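Long-range contacts in paenibacillus xanthan lyase (Paenibacillus, PDB 6F2P), which cleaves the polysaccharide xanthan as a lyase, probably by beta-elimination, as other members of polysaccharide lyase family 8 do with their substrates: residues A[836-841]-A[865-870]; A[811-816]-A[871-876]; A[547-552]-A[626-631]; A[491-496]-A[619-624]. All coordinates share one frame; numbering follows the deposited sequence. Where two conformers were deposited one is given.

How the contacts relate
Following the chain from the N terminus, contact 4 opens first at residues 491-496, and contact 3 opens at 547-552 before contact 4 closes at 619-624; contact 3 then closes at 626-631, so the two cross. Both lie in the super-sandwich region, where contact 4 pairs two strands of its nine-stranded sheet and contact 3 lays the following helix on that sheet. Farther on, contact 2 opens at 811-816 and closes at 871-876, with contact 1 nested inside it. In a later beta-sandwich, contact 2 pairs neighbouring strands of one sheet and contact 1 packs that sheet on the opposing one. The centres of contacts 2 and 4 are about 42 Å apart.

Contact 1. Residues A[836-841]-A[865-870]; sequences LSINGT and YSFTSP
Ile838 lies over one face of the Tyr865 ring, the two side chains meeting tip to tip. Its CG2 stands 3.8 Å from the ring centroid and 20° off the normal, a CH-pi contact displaced toward Tyr865 CZ, while the other branch carries CD1 to 3.6 Å from Tyr865 CG. The same CD1 touches Phe867 CZ at 3.8 Å. Around the tyrosine, Thr841 CB comes to the ring edge beside CE1, and Asn839 CB approaches the hydroxyl. Tyr865 CG is anti to the backbone N (chi1 -170°), and its CD2 sits above the centre of the Phe867 ring, which probably helps to hold both rings in place. Next outward, a type I' turn from Ile838 to Thr841 makes the tight hairpin joining strands 832-838 and 841-848. Gly840 takes backbone angles there at which a CB would clash with the carbonyl oxygen of Asn839, and Asn839 OD1 receives the N-H of Leu874. Strands 832-838 and 857-867 belong to different sheets of a beta-sandwich, with Val843 and Phe875 adding to the core around Ile838. Dispersion and CH-pi contacts, without hydrogen bonding between the two segments, therefore hold the sheets together here.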
loop_
_atom_site.group_PDB
_atom_site.type_symbol
_atom_site.label_atom_id
_atom_site.label_comp_id
_atom_site.label_asym_id
_atom_site.label_seq_id
_atom_site.Cartn_x
_atom_site.Cartn_y
_atom_site.Cartn_z
ATOM N N LEU A 836 -27.731 -20.332 2.582
ATOM C CA LEU A 836 -27.307 -18.955 2.367
ATOM C C LEU A 836 -27.185 -18.199 3.686
ATOM O O LEU A 836 -28.041 -18.315 4.568
ATOM C CB LEU A 836 -28.296 -18.227 1.461
ATOM C CG LEU A 836 -28.089 -16.719 1.320
ATOM C CD1 LEU A 836 -26.880 -16.417 0.438
ATOM C CD2 LEU A 836 -29.334 -16.058 0.775
ATOM N N SER A 837 -26.108 -17.435 3.820
ATOM C CA SER A 837 -25.968 -16.508 4.932
ATOM C C SER A 837 -25.580 -15.148 4.373
ATOM O O SER A 837 -24.965 -15.060 3.311
ATOM C CB SER A 837 -24.922 -16.993 5.944
ATOM O OG SER A 837 -23.615 -17.030 5.390
ATOM N N ILE A 838 -25.961 -14.087 5.071
ATOM C CA ILE A 838 -25.550 -12.748 4.688
ATOM C C ILE A 838 -24.934 -12.110 5.908
ATOM O O ILE A 838 -25.552 -12.073 6.971
ATOM C CB ILE A 838 -26.740 -11.893 4.205
ATOM C CG1 ILE A 838 -27.348 -12.489 2.936
ATOM C CG2 ILE A 838 -26.301 -10.463 3.947
ATOM C CD1 ILE A 838 -28.659 -11.861 2.534
ATOM N N ASN A 839 -23.706 -11.625 5.760
ATOM C CA ASN A 839 -23.007 -10.962 6.855
ATOM C C ASN A 839 -22.944 -11.780 8.147
ATOM O O ASN A 839 -22.930 -11.217 9.243
ATOM C CB ASN A 839 -23.619 -9.584 7.121
ATOM C CG ASN A 839 -23.162 -8.546 6.119
ATOM O OD1 ASN A 839 -22.761 -8.875 5.000
ATOM N ND2 ASN A 839 -23.197 -7.284 6.522
ATOM N N GLY A 840 -22.913 -13.106 8.013
ATOM C CA GLY A 840 -22.788 -13.989 9.160
ATOM C C GLY A 840 -24.109 -14.502 9.713
ATOM O O GLY A 840 -24.133 -15.307 10.647
ATOM N N THR A 841 -25.208 -14.028 9.135
ATOM C CA THR A 841 -26.548 -14.435 9.538
ATOM C C THR A 841 -27.132 -15.355 8.472
ATOM O O THR A 841 -27.244 -14.959 7.312
ATOM C CB THR A 841 -27.472 -13.200 9.653
ATOM O OG1 THR A 841 -26.922 -12.261 10.584
ATOM C CG2 THR A 841 -28.877 -13.601 10.085
ATOM N N TYR A 865 -34.173 -10.820 4.008
ATOM C CA TYR A 865 -33.118 -10.175 4.777
ATOM C C TYR A 865 -33.275 -8.664 4.735
ATOM O O TYR A 865 -33.658 -8.089 3.709
ATOM C CB TYR A 865 -31.747 -10.547 4.220
ATOM C CG TYR A 865 -30.570 -10.118 5.083
ATOM C CD1 TYR A 865 -30.069 -10.957 6.068
ATOM C CD2 TYR A 865 -29.953 -8.884 4.898
ATOM C CE1 TYR A 865 -28.993 -10.579 6.852
ATOM C CE2 TYR A 865 -28.878 -8.498 5.677
ATOM C CZ TYR A 865 -28.400 -9.352 6.655
ATOM O OH TYR A 865 -27.321 -8.985 7.440
ATOM N N SER A 866 -32.965 -8.014 5.851
ATOM C CA SER A 866 -33.099 -6.569 5.926
ATOM C C SER A 866 -31.753 -5.856 5.784
ATOM O O SER A 866 -30.862 -6.008 6.623
ATOM C CB SER A 866 -33.800 -6.162 7.218
ATOM O OG SER A 866 -34.057 -4.771 7.220
ATOM N N PHE A 867 -31.616 -5.093 4.703
ATOM C CA PHE A 867 -30.407 -4.330 4.437
ATOM C C PHE A 867 -30.669 -2.893 4.839
ATOM O O PHE A 867 -31.314 -2.142 4.106
ATOM C CB PHE A 867 -30.039 -4.408 2.959
ATOM C CG PHE A 867 -29.959 -5.817 2.427
ATOM C CD1 PHE A 867 -31.110 -6.503 2.046
ATOM C CD2 PHE A 867 -28.729 -6.458 2.301
ATOM C CE1 PHE A 867 -31.037 -7.801 1.554
ATOM C CE2 PHE A 867 -28.650 -7.756 1.810
ATOM C CZ PHE A 867 -29.805 -8.427 1.435
ATOM N N THR A 868 -30.168 -2.525 6.015
ATOM C CA THR A 868 -30.512 -1.256 6.654
ATOM C C THR A 868 -29.863 -0.078 5.948
ATOM O O THR A 868 -30.436 1.010 5.873
ATOM C CB THR A 868 -30.072 -1.250 8.129
ATOM O OG1 THR A 868 -28.646 -1.384 8.203
ATOM C CG2 THR A 868 -30.718 -2.406 8.886
ATOM N N SER A 869 -28.664 -0.308 5.424
ATOM C CA SER A 869 -27.891 0.727 4.753
ATOM C C SER A 869 -27.420 0.220 3.392
ATOM O O SER A 869 -27.230 -0.985 3.203
ATOM C CB SER A 869 -26.689 1.128 5.615
ATOM O OG SER A 869 -25.907 -0.008 5.942
ATOM N N PRO A 870 -27.239 1.136 2.431
ATOM C CA PRO A 870 -26.775 0.724 1.111
ATOM C C PRO A 870 -25.270 0.501 1.159
ATOM O O PRO A 870 -24.553 1.259 1.820
ATOM C CB PRO A 870 -27.109 1.931 0.240
ATOM C CG PRO A 870 -27.003 3.089 1.167
ATOM C CD PRO A 870 -27.431 2.594 2.521
#

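Contact 2. Residues A[811-816]-A[871-876]; sequences LDVTQP and GSYLFR
Leu811 O has two grips: the N-H of Tyr873, 2.9 Å away from N to O and in the carbonyl plane, and the weaker CA-H of Ser872. It belongs to an antiparallel pairing of strands 806-813 and 871-882, in one sheet of a beta-sandwich. Leu811 N returns a nearly straight bond to Tyr873 O (174° at the hydrogen), completing a hydrogen-bonded pair. Val813 and Gly871 form the next such pair, but there both donors stand above the acceptor's carbonyl plane. On the face of Leu811, Val813 and Tyr873, side chains cross at about right angles. Leu811 CD2 is centred over the Phe875 ring, 3.4 Å from its centroid, while CD1 leans toward CD1 and CG of the same ring. An alanine in place of Phe875 removes the ring under Leu811 CD2 and would probably loosen the core where Phe875 also meets Ile838 and Leu898. On the other face, Asp812 bonds Tyr705 through OD1 and bridges to Lys734 through OD2, and Ser872 OG bonds Thr703, tying the sheet to a neighbouring one. Beside the Leu811 contact, Val813 CG2 rests against Tyr873 CD1 at 3.6 Å.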
loop_
_atom_site.group_PDB
_atom_site.type_symbol
_atom_site.label_atom_id
_atom_site.label_comp_id
_atom_site.label_asym_id
_atom_site.label_seq_id
_atom_site.Cartn_x
_atom_site.Cartn_y
_atom_site.Cartn_z
ATOM N N LEU A 811 -21.778 -8.413 -2.927
ATOM C CA LEU A 811 -22.794 -7.794 -3.766
ATOM C C LEU A 811 -23.011 -6.353 -3.330
ATOM O O LEU A 811 -23.069 -6.057 -2.132
ATOM C CB LEU A 811 -24.116 -8.559 -3.661
ATOM C CG LEU A 811 -24.288 -9.917 -4.357
ATOM C CD1 LEU A 811 -23.292 -10.968 -3.850
ATOM C CD2 LEU A 811 -25.729 -10.407 -4.185
ATOM N N ASP A 812 -23.125 -5.456 -4.302
ATOM C CA ASP A 812 -23.436 -4.064 -4.009
ATOM C C ASP A 812 -24.956 -3.862 -3.935
ATOM O O ASP A 812 -25.633 -3.816 -4.963
ATOM C CB ASP A 812 -22.831 -3.152 -5.077
ATOM C CG ASP A 812 -22.912 -1.683 -4.706
ATOM O OD1 ASP A 812 -23.538 -1.358 -3.668
ATOM O OD2 ASP A 812 -22.356 -0.851 -5.458
ATOM N N VAL A 813 -25.485 -3.751 -2.720
ATOM C CA VAL A 813 -26.908 -3.485 -2.528
ATOM C C VAL A 813 -27.128 -1.974 -2.508
ATOM O O VAL A 813 -26.914 -1.310 -1.487
ATOM C CB VAL A 813 -27.431 -4.123 -1.230
ATOM C CG1 VAL A 813 -28.928 -3.835 -1.042
ATOM C CG2 VAL A 813 -27.156 -5.624 -1.234
ATOM N N THR A 814 -27.565 -1.441 -3.646
ATOM C CA THR A 814 -27.551 0.000 -3.891
ATOM C C THR A 814 -28.723 0.768 -3.292
ATOM O O THR A 814 -28.709 1.998 -3.269
ATOM C CB THR A 814 -27.516 0.287 -5.393
ATOM O OG1 THR A 814 -28.732 -0.176 -5.990
ATOM C CG2 THR A 814 -26.328 -0.425 -6.039
ATOM N N GLN A 815 -29.739 0.046 -2.828
ATOM C CA GLN A 815 -30.912 0.665 -2.212
ATOM C C GLN A 815 -31.257 -0.068 -0.930
ATOM O O GLN A 815 -31.538 -1.266 -0.956
ATOM C CB GLN A 815 -32.124 0.630 -3.156
ATOM C CG GLN A 815 -31.931 1.402 -4.444
ATOM C CD GLN A 815 -31.715 2.883 -4.194
ATOM O OE1 GLN A 815 -32.195 3.434 -3.202
ATOM N NE2 GLN A 815 -30.995 3.535 -5.096
ATOM N N PRO A 816 -31.244 0.648 0.200
ATOM C CA PRO A 816 -31.618 0.021 1.469
ATOM C C PRO A 816 -33.048 -0.493 1.404
ATOM O O PRO A 816 -33.890 0.132 0.767
ATOM C CB PRO A 816 -31.514 1.174 2.474
ATOM C CG PRO A 816 -31.639 2.413 1.651
ATOM C CD PRO A 816 -31.002 2.094 0.339
ATOM N N GLY A 871 -24.802 -0.534 0.473
ATOM C CA GLY A 871 -23.390 -0.826 0.428
ATOM C C GLY A 871 -23.163 -2.281 0.100
ATOM O O GLY A 871 -24.074 -2.966 -0.367
ATOM N N SER A 872 -21.949 -2.755 0.357
ATOM C CA SER A 872 -21.600 -4.133 0.058
ATOM C C SER A 872 -22.087 -5.086 1.147
ATOM O O SER A 872 -22.096 -4.745 2.333
ATOM C CB SER A 872 -20.088 -4.263 -0.141
ATOM O OG SER A 872 -19.664 -3.500 -1.259
ATOM N N TYR A 873 -22.520 -6.272 0.726
ATOM C CA TYR A 873 -22.930 -7.321 1.652
ATOM C C TYR A 873 -22.325 -8.646 1.213
ATOM O O TYR A 873 -22.183 -8.907 0.021
ATOM C CB TYR A 873 -24.458 -7.428 1.720
ATOM C CG TYR A 873 -25.117 -6.271 2.439
ATOM C CD1 TYR A 873 -25.342 -5.061 1.792
ATOM C CD2 TYR A 873 -25.515 -6.389 3.764
ATOM C CE1 TYR A 873 -25.929 -4.003 2.443
ATOM C CE2 TYR A 873 -26.112 -5.334 4.426
ATOM C CZ TYR A 873 -26.319 -4.144 3.760
ATOM O OH TYR A 873 -26.915 -3.089 4.416
ATOM N N LEU A 874 -21.959 -9.481 2.175
ATOM C CA LEU A 874 -21.365 -10.763 1.847
ATOM C C LEU A 874 -22.422 -11.870 1.817
ATOM O O LEU A 874 -23.001 -12.230 2.846
ATOM C CB LEU A 874 -20.249 -11.109 2.831
ATOM C CG LEU A 874 -19.183 -10.037 3.057
ATOM C CD1 LEU A 874 -18.339 -10.404 4.277
ATOM C CD2 LEU A 874 -18.316 -9.867 1.814
ATOM N N PHE A 875 -22.665 -12.396 0.620
ATOM C CA PHE A 875 -23.588 -13.503 0.420
ATOM C C PHE A 875 -22.785 -14.795 0.372
ATOM O O PHE A 875 -22.041 -15.035 -0.581
ATOM C CB PHE A 875 -24.338 -13.343 -0.907
ATOM C CG PHE A 875 -25.405 -12.276 -0.900
ATOM C CD1 PHE A 875 -25.097 -10.958 -0.622
ATOM C CD2 PHE A 875 -26.713 -12.595 -1.231
ATOM C CE1 PHE A 875 -26.080 -9.984 -0.643
ATOM C CE2 PHE A 875 -27.694 -11.634 -1.255
ATOM C CZ PHE A 875 -27.381 -10.325 -0.963
ATOM N N ARG A 876 -22.935 -15.630 1.394
ATOM C CA ARG A 876 -22.202 -16.895 1.458
ATOM C C ARG A 876 -23.115 -18.098 1.227
ATOM O O ARG A 876 -24.189 -18.207 1.831
ATOM C CB ARG A 876 -21.495 -17.036 2.808
ATOM C CG ARG A 876 -20.965 -18.428 3.074
ATOM C CD ARG A 876 -20.245 -18.507 4.411
ATOM N NE ARG A 876 -19.201 -17.494 4.532
ATOM C CZ ARG A 876 -18.167 -17.578 5.366
ATOM N NH1 ARG A 876 -18.028 -18.637 6.151
ATOM N NH2 ARG A 876 -17.265 -16.606 5.407
#

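Contact 3. Residues A[547-552]-A[626-631]; sequences YIHLAG and SAVASY
Tyr547 lies with one ring face over the helix backbone at Ala629, while His549, two residues along the same strand, turns the edge of its imidazole to Val628. The phenol gets there through a chi1 of 49°, which puts CG in the crowded position between the backbone N and the carbonyl carbon. Ala629 CA sits 3.8 Å from the ring centroid and 17° off the normal, a CH-pi contact offset toward the rim, and Ala629 CB meets Tyr547 CE2 at 3.5 Å. Val628 reaches into the interval between the two aromatic side chains. Its CG1 branch abuts Tyr547 CB at 3.8 Å and also approaches Ile548 O, whereas its CG2 branch comes to His549 CD2 at 3.9 Å, near the imidazole plane. His549 CG is anti to its backbone N (chi1 179°), and NE2 makes weak hydrogen bonds to Asp558 OD2 and Lys623 O, which would help to set the turn of the ring. Ile548 points the other way, onto Leu525 and Tyr561. An alanine at Tyr547 removes the ring over Ala629 and the hydroxyl that bonds a diol, likely from the crystallisation liquor, and would probably weaken the seating of the helix on this strand. The strand and helix segments run nearly antiparallel, their axes 8.2 Å apart at closest approach. Contacts between the segments are apolar or CH-pi, as is usual for a helix packed on a beta-sheet face; here helix 625-633, which directly follows strand 613-621, folds back onto the large antiparallel sheet of the family 8 super-sandwich.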
loop_
_atom_site.group_PDB
_atom_site.type_symbol
_atom_site.label_atom_id
_atom_site.label_comp_id
_atom_site.label_asym_id
_atom_site.label_seq_id
_atom_site.Cartn_x
_atom_site.Cartn_y
_atom_site.Cartn_z
ATOM N N TYR A 547 5.472 22.707 24.048
ATOM C CA TYR A 547 6.333 22.630 22.890
ATOM C C TYR A 547 7.783 22.418 23.306
ATOM O O TYR A 547 8.140 22.607 24.469
ATOM C CB TYR A 547 6.175 23.867 21.999
ATOM C CG TYR A 547 6.247 25.195 22.723
ATOM C CD1 TYR A 547 5.130 25.724 23.362
ATOM C CD2 TYR A 547 7.424 25.937 22.741
ATOM C CE1 TYR A 547 5.190 26.949 24.016
ATOM C CE2 TYR A 547 7.494 27.154 23.387
ATOM C CZ TYR A 547 6.377 27.661 24.021
ATOM O OH TYR A 547 6.442 28.882 24.667
ATOM N N ILE A 548 8.602 22.001 22.347
ATOM C CA ILE A 548 10.004 21.713 22.579
ATOM C C ILE A 548 10.764 22.154 21.335
ATOM O O ILE A 548 10.271 21.994 20.216
ATOM C CB ILE A 548 10.225 20.194 22.798
ATOM C CG1 ILE A 548 9.583 19.725 24.101
ATOM C CG2 ILE A 548 11.707 19.848 22.823
ATOM C CD1 ILE A 548 9.867 18.275 24.428
ATOM N N HIS A 549 11.954 22.713 21.521
ATOM C CA HIS A 549 12.817 23.018 20.392
ATOM C C HIS A 549 14.200 22.422 20.634
ATOM O O HIS A 549 14.825 22.683 21.660
ATOM C CB HIS A 549 12.913 24.524 20.167
ATOM C CG HIS A 549 13.800 24.909 19.024
ATOM N ND1 HIS A 549 15.174 24.957 19.131
ATOM C CD2 HIS A 549 13.511 25.260 17.747
ATOM C CE1 HIS A 549 15.691 25.322 17.972
ATOM N NE2 HIS A 549 14.705 25.513 17.115
ATOM N N LEU A 550 14.658 21.608 19.688
ATOM C CA LEU A 550 15.980 21.007 19.744
ATOM C C LEU A 550 16.812 21.559 18.601
ATOM O O LEU A 550 16.454 21.381 17.436
ATOM C CB LEU A 550 15.890 19.487 19.620
ATOM C CG LEU A 550 17.263 18.823 19.451
ATOM C CD1 LEU A 550 18.142 19.156 20.636
ATOM C CD2 LEU A 550 17.165 17.310 19.262
ATOM N N ALA A 551 17.916 22.227 18.922
ATOM C CA ALA A 551 18.706 22.901 17.896
ATOM C C ALA A 551 19.532 21.900 17.096
ATOM O O ALA A 551 20.072 20.944 17.647
ATOM C CB ALA A 551 19.592 23.974 18.515
ATOM N N GLY A 552 19.617 22.116 15.788
ATOM C CA GLY A 552 20.313 21.186 14.921
ATOM C C GLY A 552 21.808 21.414 14.919
ATOM O O GLY A 552 22.268 22.545 15.092
ATOM N N SER A 626 11.234 30.358 18.555
ATOM C CA SER A 626 10.109 31.278 18.714
ATOM C C SER A 626 8.995 30.935 17.743
ATOM O O SER A 626 7.813 31.100 18.056
ATOM C CB SER A 626 10.540 32.729 18.494
ATOM O OG SER A 626 10.957 32.928 17.156
ATOM N N ALA A 627 9.383 30.469 16.560
ATOM C CA ALA A 627 8.418 30.042 15.559
ATOM C C ALA A 627 7.651 28.834 16.090
ATOM O O ALA A 627 6.421 28.751 15.948
ATOM C CB ALA A 627 9.114 29.712 14.245
ATOM N N VAL A 628 8.380 27.907 16.711
ATOM C CA VAL A 628 7.747 26.746 17.331
ATOM C C VAL A 628 6.721 27.194 18.365
ATOM O O VAL A 628 5.560 26.773 18.328
ATOM C CB VAL A 628 8.767 25.814 17.997
ATOM C CG1 VAL A 628 8.043 24.751 18.808
ATOM C CG2 VAL A 628 9.663 25.180 16.942
ATOM N N ALA A 629 7.157 28.062 19.272
ATOM C CA ALA A 629 6.264 28.662 20.248
ATOM C C ALA A 629 5.078 29.306 19.534
ATOM O O ALA A 629 3.920 29.131 19.929
ATOM C CB ALA A 629 7.011 29.691 21.068
ATOM N N SER A 630 5.373 30.036 18.465
ATOM C CA SER A 630 4.338 30.748 17.724
ATOM C C SER A 630 3.284 29.786 17.167
ATOM O O SER A 630 2.085 30.057 17.237
ATOM C CB SER A 630 4.964 31.581 16.609
ATOM O OG SER A 630 3.966 32.206 15.826
ATOM N N TYR A 631 3.743 28.656 16.637
ATOM C CA TYR A 631 2.852 27.614 16.136
ATOM C C TYR A 631 1.990 27.063 17.264
ATOM O O TYR A 631 0.794 26.851 17.087
ATOM C CB TYR A 631 3.661 26.485 15.490
ATOM C CG TYR A 631 2.862 25.483 14.671
ATOM C CD1 TYR A 631 2.146 24.457 15.283
ATOM C CD2 TYR A 631 2.860 25.538 13.280
ATOM C CE1 TYR A 631 1.429 23.527 14.531
ATOM C CE2 TYR A 631 2.146 24.614 12.519
ATOM C CZ TYR A 631 1.432 23.614 13.149
ATOM O OH TYR A 631 0.719 22.699 12.393
#

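Contact 4. Residues A[491-496]-A[619-624]; sequences DEIVAL and LLPNKT. With CA (calcium ion), chain B.
Asp491 and Glu492 both place CG in the crowded position between backbone N and carbonyl carbon (chi1 58° and 64°), and Glu492 then bends at chi2 (-92°), so that successive carboxylates converge on one calcium ion. Asp491 binds with OD1 alone, 2.4 Å from the calcium, whereas Glu492 chelates it through OE1 and OE2. The N-H of Asp491 also meets Glu492 OE1, from above the carboxylate plane. The second aspartate oxygen, OD2, faces Lys623, whose side chain crosses at about a right angle to form a long salt bridge of 3.5 Å to NZ. A water fastens the same corner, donating to Asp491 O and to Pro621 O and accepting from Lys623 NZ at 2.8 Å. The calcium and the ammonium group would both be expected to keep Asp491 ionised. Behind the site the strands join as an antiparallel hydrogen-bonded pair: Ile493 N reaches Leu619 O at 3.0 Å, on a lone pair, and Leu619 N bonds Ile493 O. Their side chains lie on one face of the sheet and pack against Phe382 of strand 380-385, in another sheet, while Leu620 CD2 packs on Glu492 CB. Tyr631 OH holds Glu492 OE2 as a second-shell partner. With Asp490, Gln636 and Glu651 completing its ligands, this is a carboxylate-rich calcium site in the turn that leads into strand 493-501 of the super-sandwich, linking that sheet to strand 646-651 of the next one.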
loop_
_atom_site.group_PDB
_atom_site.type_symbol
_atom_site.label_atom_id
_atom_site.label_comp_id
_atom_site.label_asym_id
_atom_site.label_seq_id
_atom_site.Cartn_x
_atom_site.Cartn_y
_atom_site.Cartn_z
ATOM N N ASP A 491 4.399 21.849 6.103
ATOM C CA ASP A 491 5.570 22.093 6.940
ATOM C C ASP A 491 5.401 21.491 8.325
ATOM O O ASP A 491 6.117 21.849 9.247
ATOM C CB ASP A 491 5.873 23.594 7.048
ATOM C CG ASP A 491 4.704 24.399 7.614
ATOM O OD1 ASP A 491 3.630 23.819 7.881
ATOM O OD2 ASP A 491 4.851 25.632 7.751
ATOM N N GLU A 492 4.444 20.584 8.472
ATOM C CA GLU A 492 4.271 19.883 9.736
ATOM C C GLU A 492 3.883 18.441 9.497
ATOM O O GLU A 492 3.323 18.105 8.452
ATOM C CB GLU A 492 3.203 20.553 10.609
ATOM C CG GLU A 492 1.803 20.542 10.026
ATOM C CD GLU A 492 1.501 21.789 9.208
ATOM O OE1 GLU A 492 1.734 21.755 7.984
ATOM O OE2 GLU A 492 1.035 22.805 9.783
ATOM N N ILE A 493 4.199 17.595 10.472
ATOM C CA ILE A 493 3.682 16.236 10.516
ATOM C C ILE A 493 2.929 16.030 11.820
ATOM O O ILE A 493 3.473 16.255 12.898
ATOM C CB ILE A 493 4.798 15.187 10.440
ATOM C CG1 ILE A 493 5.549 15.308 9.116
ATOM C CG2 ILE A 493 4.216 13.795 10.594
ATOM C CD1 ILE A 493 6.974 15.742 9.278
ATOM N N VAL A 494 1.671 15.624 11.731
ATOM C CA VAL A 494 0.927 15.329 12.943
ATOM C C VAL A 494 0.916 13.823 13.150
ATOM O O VAL A 494 0.617 13.064 12.222
ATOM C CB VAL A 494 -0.517 15.861 12.884
ATOM C CG1 VAL A 494 -1.256 15.535 14.177
ATOM C CG2 VAL A 494 -0.523 17.366 12.619
ATOM N N ALA A 495 1.255 13.397 14.363
ATOM C CA ALA A 495 1.243 11.984 14.720
ATOM C C ALA A 495 0.207 11.739 15.813
ATOM O O ALA A 495 0.227 12.403 16.853
ATOM C CB ALA A 495 2.629 11.537 15.182
ATOM N N LEU A 496 -0.698 10.795 15.566
ATOM C CA LEU A 496 -1.743 10.472 16.523
ATOM C C LEU A 496 -1.734 8.997 16.866
ATOM O O LEU A 496 -1.481 8.146 16.011
ATOM C CB LEU A 496 -3.118 10.812 15.958
ATOM C CG LEU A 496 -3.436 12.254 15.570
ATOM C CD1 LEU A 496 -4.914 12.352 15.235
ATOM C CD2 LEU A 496 -3.060 13.219 16.685
ATOM N N LEU A 619 5.319 17.257 14.515
ATOM C CA LEU A 619 6.698 17.553 14.160
ATOM C C LEU A 619 6.745 18.862 13.391
ATOM O O LEU A 619 6.010 19.050 12.415
ATOM C CB LEU A 619 7.309 16.429 13.325
ATOM C CG LEU A 619 7.484 15.093 14.041
ATOM C CD1 LEU A 619 8.146 14.061 13.119
ATOM C CD2 LEU A 619 8.287 15.273 15.323
ATOM N N LEU A 620 7.610 19.765 13.836
ATOM C CA LEU A 620 7.772 21.058 13.191
ATOM C C LEU A 620 9.226 21.253 12.796
ATOM O O LEU A 620 9.971 21.934 13.498
ATOM C CB LEU A 620 7.328 22.173 14.141
ATOM C CG LEU A 620 5.853 22.130 14.560
ATOM C CD1 LEU A 620 5.565 23.130 15.668
ATOM C CD2 LEU A 620 4.929 22.393 13.370
ATOM N N PRO A 621 9.642 20.642 11.672
ATOM C CA PRO A 621 11.051 20.723 11.271
ATOM C C PRO A 621 11.469 22.137 10.876
ATOM O O PRO A 621 10.623 22.926 10.443
ATOM C CB PRO A 621 11.127 19.796 10.042
ATOM C CG PRO A 621 9.928 18.923 10.124
ATOM C CD PRO A 621 8.864 19.766 10.780
ATOM N N ASN A 622 12.754 22.443 11.048
ATOM C CA ASN A 622 13.360 23.599 10.408
ATOM C C ASN A 622 12.746 24.922 10.866
ATOM O O ASN A 622 12.665 25.895 10.104
ATOM C CB ASN A 622 13.248 23.442 8.883
ATOM C CG ASN A 622 14.202 24.340 8.125
ATOM O OD1 ASN A 622 15.299 24.661 8.600
ATOM N ND2 ASN A 622 13.788 24.758 6.940
ATOM N N LYS A 623 12.319 24.960 12.123
ATOM C CA LYS A 623 11.764 26.191 12.676
ATOM C C LYS A 623 12.577 26.676 13.862
ATOM O O LYS A 623 13.105 25.875 14.637
ATOM C CB LYS A 623 10.304 26.005 13.096
ATOM C CG LYS A 623 9.310 26.367 12.029
ATOM C CD LYS A 623 7.869 26.042 12.445
ATOM C CE LYS A 623 6.888 26.477 11.361
ATOM N NZ LYS A 623 7.470 26.239 9.996
ATOM N N THR A 624 12.664 27.995 14.001
ATOM C CA THR A 624 13.304 28.592 15.153
ATOM C C THR A 624 12.485 28.281 16.391
ATOM O O THR A 624 11.341 27.833 16.292
ATOM C CB THR A 624 13.410 30.112 15.013
ATOM O OG1 THR A 624 12.095 30.686 15.016
ATOM C CG2 THR A 624 14.128 30.473 13.719
HETATM CA CA CA B . 1.265 24.220 7.736
HETATM O O HOH W 1 8.178 23.484 9.895
#